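Local coordinates for uncharacterized protein (Helicobacter pylori, PDB 4O5J), which is the sialic acid-binding adhesin SabA, whose extracellular domain probably attaches the bacterium to sialylated glycans of its host, at residues Asn53-Glu58 / Tyr372-Asn377; Asn65-Phe70 / Asp362-Val367. All blocks are in the same frame, centred on the assembly; numbering follows the deposited sequence.

Contact 1: residues Asn53-Glu58 / Tyr372-Asn377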
ATOM      1  N   ASN A  53      -2.026 -23.563  23.813  1.00 63.52           N
ATOM      2  CA  ASN A  53      -2.407 -22.203  23.420  1.00 61.91           C
ATOM      3  C   ASN A  53      -3.916 -22.093  23.211  1.00 63.59           C
ATOM      4  O   ASN A  53      -4.532 -21.164  23.716  1.00 60.32           O
ATOM      5  CB  ASN A  53      -1.697 -21.780  22.159  1.00 63.21           C
ATOM      6  CG  ASN A  53      -0.231 -21.474  22.400  1.00 67.25           C
ATOM      7  OD1 ASN A  53       0.228 -21.468  23.535  1.00 66.47           O
ATOM      8  ND2 ASN A  53       0.506 -21.223  21.333  1.00 77.19           N
ATOM      9  N   ALA A  54      -4.510 -23.077  22.522  1.00 64.25           N
ATOM     10  CA  ALA A  54      -5.922 -23.039  22.207  1.00 57.97           C
ATOM     11  C   ALA A  54      -6.708 -23.128  23.495  1.00 64.81           C
ATOM     12  O   ALA A  54      -7.717 -22.480  23.625  1.00 67.23           O
ATOM     13  CB  ALA A  54      -6.320 -24.163  21.271  1.00 60.88           C
ATOM     14  N   ASN A  55      -6.215 -23.888  24.463  1.00 68.96           N
ATOM     15  CA  ASN A  55      -6.867 -23.982  25.763  1.00 66.30           C
ATOM     16  C   ASN A  55      -6.603 -22.835  26.747  1.00 68.93           C
ATOM     17  O   ASN A  55      -7.099 -22.863  27.879  1.00 72.21           O
ATOM     18  CB  ASN A  55      -6.511 -25.321  26.411  1.00 63.26           C
ATOM     19  CG  ASN A  55      -7.127 -26.449  25.672  1.00 59.86           C
ATOM     20  OD1 ASN A  55      -8.160 -26.315  25.121  1.00 77.83           O
ATOM     21  ND2 ASN A  55      -6.492 -27.507  25.610  1.00 74.53           N
ATOM     22  N   ASN A  56      -5.807 -21.863  26.325  1.00 65.68           N
ATOM     23  CA  ASN A  56      -5.414 -20.758  27.170  1.00 63.31           C
ATOM     24  C   ASN A  56      -6.323 -19.554  26.931  1.00 65.72           C
ATOM     25  O   ASN A  56      -6.035 -18.692  26.098  1.00 68.40           O
ATOM     26  CB  ASN A  56      -3.964 -20.385  26.875  1.00 61.43           C
ATOM     27  CG  ASN A  56      -3.455 -19.343  27.821  1.00 74.01           C
ATOM     28  OD1 ASN A  56      -4.214 -18.600  28.452  1.00 74.42           O
ATOM     29  ND2 ASN A  56      -2.165 -19.284  27.937  1.00 71.47           N
ATOM     30  N   ILE A  57      -7.403 -19.494  27.703  1.00 71.51           N
ATOM     31  CA  ILE A  57      -8.478 -18.525  27.484  1.00 75.31           C
ATOM     32  C   ILE A  57      -7.988 -17.090  27.552  1.00 69.01           C
ATOM     33  O   ILE A  57      -8.353 -16.223  26.746  1.00 76.97           O
ATOM     34  CB  ILE A  57      -9.655 -18.760  28.480  1.00 75.28           C
ATOM     35  CG1 ILE A  57     -10.805 -17.877  28.073  1.00 69.12           C
ATOM     36  CG2 ILE A  57      -9.257 -18.469  29.941  1.00 80.07           C
ATOM     37  CD1 ILE A  57     -11.106 -18.011  26.601  1.00 78.98           C
ATOM     38  N   GLU A  58      -7.119 -16.837  28.501  1.00 67.98           N
ATOM     39  CA  GLU A  58      -6.572 -15.532  28.612  1.00 69.26           C
ATOM     40  C   GLU A  58      -5.790 -15.143  27.348  1.00 67.60           C
ATOM     41  O   GLU A  58      -5.901 -14.016  26.843  1.00 70.45           O
ATOM     42  CB  GLU A  58      -5.693 -15.513  29.825  1.00 81.51           C
ATOM     43  CG  GLU A  58      -5.145 -14.146  30.114  1.00100.04           C
ATOM     44  CD  GLU A  58      -4.417 -14.106  31.434  1.00132.72           C
ATOM     45  OE1 GLU A  58      -3.508 -13.248  31.560  1.00182.76           O
ATOM     46  OE2 GLU A  58      -4.749 -14.924  32.337  1.00137.44           O
ATOM     47  N   TYR A 372      -8.202 -22.739  15.838  1.00 56.69           N
ATOM     48  CA  TYR A 372      -8.858 -23.428  14.745  1.00 61.32           C
ATOM     49  C   TYR A 372      -8.457 -24.899  14.588  1.00 59.44           C
ATOM     50  O   TYR A 372      -9.282 -25.724  14.235  1.00 59.57           O
ATOM     51  CB  TYR A 372      -8.576 -22.707  13.475  1.00 52.55           C
ATOM     52  CG  TYR A 372      -9.223 -23.319  12.264  1.00 67.99           C
ATOM     53  CD1 TYR A 372     -10.603 -23.254  12.062  1.00 68.12           C
ATOM     54  CD2 TYR A 372      -8.441 -23.949  11.297  1.00 67.33           C
ATOM     55  CE1 TYR A 372     -11.171 -23.805  10.927  1.00 71.19           C
ATOM     56  CE2 TYR A 372      -8.997 -24.516  10.171  1.00 60.06           C
ATOM     57  CZ  TYR A 372     -10.337 -24.413   9.982  1.00 70.31           C
ATOM     58  OH  TYR A 372     -10.859 -24.978   8.847  1.00 78.50           O
ATOM     59  N   ASN A 373      -7.190 -25.217  14.801  1.00 58.94           N
ATOM     60  CA  ASN A 373      -6.686 -26.565  14.614  1.00 58.89           C
ATOM     61  C   ASN A 373      -6.767 -27.469  15.848  1.00 65.30           C
ATOM     62  O   ASN A 373      -6.296 -28.614  15.801  1.00 64.48           O
ATOM     63  CB  ASN A 373      -5.237 -26.506  14.143  1.00 55.99           C
ATOM     64  CG  ASN A 373      -5.141 -25.984  12.757  1.00 61.56           C
ATOM     65  OD1 ASN A 373      -4.427 -25.074  12.498  1.00 66.44           O
ATOM     66  ND2 ASN A 373      -5.927 -26.533  11.873  1.00 73.92           N
ATOM     67  N   LEU A 374      -7.379 -26.971  16.924  1.00 60.90           N
ATOM     68  CA  LEU A 374      -7.348 -27.696  18.196  1.00 60.84           C
ATOM     69  C   LEU A 374      -7.701 -29.147  18.063  1.00 62.75           C
ATOM     70  O   LEU A 374      -6.945 -30.031  18.432  1.00 67.96           O
ATOM     71  CB  LEU A 374      -8.331 -27.039  19.155  1.00 28.85           C
ATOM     72  CG  LEU A 374      -8.472 -27.739  20.536  1.00 29.29           C
ATOM     73  CD1 LEU A 374      -7.016 -28.068  21.076  1.00 31.18           C
ATOM     74  CD2 LEU A 374      -9.093 -26.741  21.601  1.00 33.37           C
ATOM     75  N   LYS A 375      -8.844 -29.400  17.484  1.00 61.16           N
ATOM     76  CA  LYS A 375      -9.234 -30.827  17.238  1.00 73.73           C
ATOM     77  C   LYS A 375      -8.230 -31.649  16.447  1.00 65.87           C
ATOM     78  O   LYS A 375      -7.913 -32.771  16.799  1.00 72.95           O
ATOM     79  CB  LYS A 375     -10.603 -30.978  16.540  1.00 66.04           C
ATOM     80  CG  LYS A 375     -11.828 -30.931  17.432  1.00 83.87           C
ATOM     81  CD  LYS A 375     -11.444 -30.967  18.916  1.00127.69           C
ATOM     82  CE  LYS A 375     -12.363 -30.144  19.838  1.00123.79           C
ATOM     83  NZ  LYS A 375     -11.925 -30.242  21.270  1.00101.46           N
ATOM     84  N   SER A 376      -7.832 -31.130  15.315  1.00 56.12           N
ATOM     85  CA  SER A 376      -6.944 -31.803  14.420  1.00 63.36           C
ATOM     86  C   SER A 376      -5.598 -32.087  15.106  1.00 69.65           C
ATOM     87  O   SER A 376      -4.995 -33.153  14.931  1.00 67.27           O
ATOM     88  CB  SER A 376      -6.716 -30.891  13.235  1.00 60.43           C
ATOM     89  OG  SER A 376      -6.018 -31.639  12.262  1.00 77.35           O
ATOM     90  N   ASN A 377      -5.151 -31.122  15.900  1.00 67.33           N
ATOM     91  CA  ASN A 377      -3.910 -31.223  16.621  1.00 64.90           C
ATOM     92  C   ASN A 377      -4.002 -32.313  17.686  1.00 72.24           C
ATOM     93  O   ASN A 377      -3.089 -33.122  17.821  1.00 64.14           O
ATOM     94  CB  ASN A 377      -3.569 -29.881  17.256  1.00 61.07           C
ATOM     95  CG  ASN A 377      -3.035 -28.888  16.254  1.00 65.46           C
ATOM     96  OD1 ASN A 377      -2.701 -29.253  15.116  1.00 63.99           O
ATOM     97  ND2 ASN A 377      -2.932 -27.618  16.665  1.00 63.18           N
TER
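Leu374 carries the apolar part of this contact, reaching across from helix 343-396 to the methyl of Ala54. Its CG stands anti to the backbone N (chi1 177°), which sends the forked end outward, and both branches meet the same small group: Leu374 CD2 lies 3.8 Å from Ala54 CB, and Leu374 CD1 lies 4.0 Å from it. Even the root of the side chain comes close, with Leu374 CB 4.1 Å from Ala54 CB. Alanine suits the last turn of helix 29-54 because it lets the backbones draw together, the CA atoms of Ala54 and Leu374 being 6.3 Å apart. Leu374 also rests on Ile51, one turn earlier in that helix.

The amide of Asn55 adds a van der Waals touch and no hydrogen bond. Asn55 OD1 comes to 3.7 Å from Leu374 CD2, the two side chains crossing at about a right angle, and this exposed residue lies at the border of the Ala54–Leu374 packing.

Hydrogen bonds organise the surroundings. Asn53 ND2 is bonded to Asp370 OD2, adding a polar link between the same two helices, and Ala54 O accepts from Gln278 NE2. Asn56 then ends the linker as N-cap of helix 57-76, its OD1 receiving Leu59 N, a role for which a short amide side chain is well fitted. Helix 343-396 is itself kinked here, the backbone N of Lys375 and of Ser376 making no bond to the turn before. With no hydrogen bond between the two segments, they are joined by van der Waals packing over a small area (120 Å² in all), and the directional bonds lie beside it.

Contact 2: residues Asn65-Phe70 / Asp362-Val367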
ATOM      1  N   ASN A  65      -8.424  -9.416  21.474  1.00 61.48           N
ATOM      2  CA  ASN A  65      -8.439  -8.010  21.795  1.00 65.92           C
ATOM      3  C   ASN A  65      -7.439  -7.175  20.972  1.00 69.13           C
ATOM      4  O   ASN A  65      -7.731  -6.037  20.608  1.00 65.94           O
ATOM      5  CB  ASN A  65      -8.240  -7.774  23.277  1.00 73.03           C
ATOM      6  CG  ASN A  65      -8.228  -6.284  23.620  1.00100.57           C
ATOM      7  OD1 ASN A  65      -7.176  -5.661  23.732  1.00 99.85           O
ATOM      8  ND2 ASN A  65      -9.402  -5.695  23.733  1.00113.84           N
ATOM      9  N   TYR A  66      -6.258  -7.727  20.689  1.00 63.27           N
ATOM     10  CA  TYR A  66      -5.327  -7.034  19.821  1.00 52.29           C
ATOM     11  C   TYR A  66      -5.905  -6.894  18.382  1.00 60.36           C
ATOM     12  O   TYR A  66      -5.895  -5.807  17.787  1.00 61.15           O
ATOM     13  CB  TYR A  66      -3.974  -7.775  19.783  1.00 51.82           C
ATOM     14  CG  TYR A  66      -3.186  -7.270  18.606  1.00 63.04           C
ATOM     15  CD1 TYR A  66      -2.491  -6.036  18.673  1.00 59.34           C
ATOM     16  CD2 TYR A  66      -3.205  -7.956  17.375  1.00 60.68           C
ATOM     17  CE1 TYR A  66      -1.808  -5.544  17.583  1.00 71.57           C
ATOM     18  CE2 TYR A  66      -2.508  -7.470  16.277  1.00 65.66           C
ATOM     19  CZ  TYR A  66      -1.830  -6.269  16.376  1.00 68.88           C
ATOM     20  OH  TYR A  66      -1.156  -5.792  15.268  1.00 72.99           O
ATOM     21  N   LEU A  67      -6.379  -8.005  17.816  1.00 54.82           N
ATOM     22  CA  LEU A  67      -6.952  -8.023  16.491  1.00 51.65           C
ATOM     23  C   LEU A  67      -8.033  -6.946  16.366  1.00 59.26           C
ATOM     24  O   LEU A  67      -7.981  -6.076  15.455  1.00 60.29           O
ATOM     25  CB  LEU A  67      -7.556  -9.386  16.251  1.00 60.37           C
ATOM     26  CG  LEU A  67      -6.832 -10.425  15.382  1.00 52.04           C
ATOM     27  CD1 LEU A  67      -5.426 -10.083  15.095  1.00 47.69           C
ATOM     28  CD2 LEU A  67      -6.936 -11.820  15.948  1.00 43.78           C
ATOM     29  N   LYS A  68      -8.984  -6.974  17.296  1.00 55.07           N
ATOM     30  CA  LYS A  68     -10.127  -6.037  17.282  1.00 53.83           C
ATOM     31  C   LYS A  68      -9.663  -4.628  17.480  1.00 57.76           C
ATOM     32  O   LYS A  68     -10.163  -3.675  16.854  1.00 62.07           O
ATOM     33  CB  LYS A  68     -11.152  -6.357  18.378  1.00 44.91           C
ATOM     34  CG  LYS A  68     -11.821  -7.662  18.159  1.00 56.32           C
ATOM     35  CD  LYS A  68     -12.729  -8.019  19.335  1.00 61.80           C
ATOM     36  CE  LYS A  68     -14.206  -8.096  18.913  1.00 66.14           C
ATOM     37  NZ  LYS A  68     -14.728  -6.765  18.753  1.00 60.54           N
ATOM     38  N   SER A  69      -8.678  -4.458  18.341  1.00 53.80           N
ATOM     39  CA  SER A  69      -8.224  -3.118  18.592  1.00 54.18           C
ATOM     40  C   SER A  69      -7.547  -2.526  17.317  1.00 56.06           C
ATOM     41  O   SER A  69      -7.692  -1.329  16.974  1.00 61.49           O
ATOM     42  CB  SER A  69      -7.333  -3.174  19.801  1.00 57.45           C
ATOM     43  OG  SER A  69      -6.790  -1.916  19.976  1.00 78.58           O
ATOM     44  N   PHE A  70      -6.852  -3.371  16.564  1.00 56.37           N
ATOM     45  CA  PHE A  70      -6.214  -2.876  15.342  1.00 47.24           C
ATOM     46  C   PHE A  70      -7.319  -2.507  14.350  1.00 52.76           C
ATOM     47  O   PHE A  70      -7.273  -1.446  13.717  1.00 51.43           O
ATOM     48  CB  PHE A  70      -5.318  -3.943  14.744  1.00 47.48           C
ATOM     49  CG  PHE A  70      -4.782  -3.584  13.385  1.00 50.82           C
ATOM     50  CD1 PHE A  70      -3.543  -2.968  13.270  1.00 52.97           C
ATOM     51  CD2 PHE A  70      -5.525  -3.836  12.234  1.00 54.33           C
ATOM     52  CE1 PHE A  70      -3.035  -2.612  11.999  1.00 53.39           C
ATOM     53  CE2 PHE A  70      -5.051  -3.489  10.985  1.00 51.17           C
ATOM     54  CZ  PHE A  70      -3.798  -2.874  10.857  1.00 51.71           C
ATOM     55  N   ASP A 362       1.304 -11.443  13.562  1.00 53.72           N
ATOM     56  CA  ASP A 362       1.829 -12.806  13.439  1.00 54.15           C
ATOM     57  C   ASP A 362       1.590 -13.621  14.652  1.00 58.01           C
ATOM     58  O   ASP A 362       1.238 -14.785  14.545  1.00 64.41           O
ATOM     59  CB  ASP A 362       3.325 -12.808  13.145  1.00 57.24           C
ATOM     60  CG  ASP A 362       3.612 -12.334  11.685  1.00 72.86           C
ATOM     61  OD1 ASP A 362       2.719 -12.414  10.814  1.00 74.04           O
ATOM     62  OD2 ASP A 362       4.729 -11.909  11.393  1.00 79.89           O
ATOM     63  N   ALA A 363       1.842 -13.031  15.808  1.00 51.75           N
ATOM     64  CA  ALA A 363       1.612 -13.697  17.081  1.00 59.97           C
ATOM     65  C   ALA A 363       0.092 -13.946  17.277  1.00 52.80           C
ATOM     66  O   ALA A 363      -0.314 -15.032  17.676  1.00 64.03           O
ATOM     67  CB  ALA A 363       2.215 -12.874  18.247  1.00 45.97           C
ATOM     68  N   ALA A 364      -0.743 -12.962  16.985  1.00 59.12           N
ATOM     69  CA  ALA A 364      -2.195 -13.190  17.124  1.00 59.85           C
ATOM     70  C   ALA A 364      -2.676 -14.269  16.163  1.00 52.20           C
ATOM     71  O   ALA A 364      -3.431 -15.138  16.554  1.00 49.57           O
ATOM     72  CB  ALA A 364      -2.992 -11.932  16.908  1.00 55.33           C
ATOM     73  N   LEU A 365      -2.206 -14.209  14.911  1.00 50.83           N
ATOM     74  CA  LEU A 365      -2.562 -15.196  13.898  1.00 51.08           C
ATOM     75  C   LEU A 365      -2.189 -16.614  14.371  1.00 54.63           C
ATOM     76  O   LEU A 365      -2.940 -17.601  14.159  1.00 58.30           O
ATOM     77  CB  LEU A 365      -1.876 -14.894  12.581  1.00 49.94           C
ATOM     78  CG  LEU A 365      -2.050 -15.984  11.528  1.00 49.07           C
ATOM     79  CD1 LEU A 365      -3.494 -16.113  11.149  1.00 44.17           C
ATOM     80  CD2 LEU A 365      -1.232 -15.584  10.331  1.00 47.11           C
ATOM     81  N   SER A 366      -1.033 -16.722  15.015  1.00 47.85           N
ATOM     82  CA  SER A 366      -0.598 -18.000  15.486  1.00 49.71           C
ATOM     83  C   SER A 366      -1.573 -18.657  16.498  1.00 52.28           C
ATOM     84  O   SER A 366      -1.885 -19.856  16.417  1.00 54.53           O
ATOM     85  CB  SER A 366       0.751 -17.842  16.158  1.00 48.72           C
ATOM     86  OG  SER A 366       1.424 -18.930  15.732  1.00 67.86           O
ATOM     87  N   VAL A 367      -2.017 -17.869  17.470  1.00 53.01           N
ATOM     88  CA  VAL A 367      -2.961 -18.340  18.460  1.00 54.50           C
ATOM     89  C   VAL A 367      -4.288 -18.682  17.764  1.00 58.67           C
ATOM     90  O   VAL A 367      -4.914 -19.709  18.070  1.00 57.98           O
ATOM     91  CB  VAL A 367      -3.171 -17.277  19.538  1.00 50.55           C
ATOM     92  CG1 VAL A 367      -4.247 -17.704  20.555  1.00 44.51           C
ATOM     93  CG2 VAL A 367      -1.808 -16.960  20.191  1.00 47.93           C
TER
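Tyr66 and Leu67 are brought against Ala364 by quite different first torsions. The tyrosine has CG anti to its own amide nitrogen (chi1 164°), which carries the ring out from helix 57-76 toward helix 343-396. Leu67 starts out less directly, its CA–CB bond passing beside the partner helix, yet the end of the side chain comes nearer than its CB. The modelled torsions are unusual, with chi1 at -103° and chi2 nearly eclipsed at 13°, and at 2.2 Å resolution the exact rotamer should be taken with caution.

The two side chains converge on one methyl. Leu67 CD1 makes the closest approach, 3.6 Å from Ala364 CB, with the second branch, Leu67 CD2, at 4.1 Å from the same carbon. From the tyrosine, the ring atom CD2 lies 4.0 Å from Ala364 CB, an oblique touch by the aromatic carbons, not by the hydroxyl.

These are neighbouring helices running in roughly opposite directions within the long helical bundle of the adhesion domain, and helix 281-309 packs beside them: Leu67 also touches Phe290, and Tyr66 touches Gln294. Alanine fits position 364 because a single methyl is small enough for two larger side chains to meet at it, with Leu67 CA 7.1 Å from Ala364 CA. Leucine supplies a pliable apolar group for the buried interface, whereas tyrosine offers a flat side chain, partly exposed as a residue.

Polar links accompany this apolar seam. Leu67 O accepts from Gln294 NE2, which ties helix 57-76 to helix 281-309, and also from Thr71 OG1 within its own helix. On helix 343-396, Asp362 OD1 forms a salt bridge with Lys295 NZ.

How the contacts relate
The long helix 343-396 takes part in both contacts, meeting the junction of helices 29-54 and 57-76 in contact 1 and the body of helix 57-76 in contact 2. Their centres are 15 Å apart, and their nearest atoms, about 5 Å apart, do not touch. Contact 2 lies nearer the middle of the chain, its centre 20 Å from the chain's centre against 33 Å for contact 1, and its touching residues are the more buried, although it covers slightly less surface. In sequence the segments pair outer with outer and inner with inner, as expected where helices run antiparallel. The sialic acid site is not located in this structure, so neither contact can be tied to it; the geometry shows helix-to-helix packing.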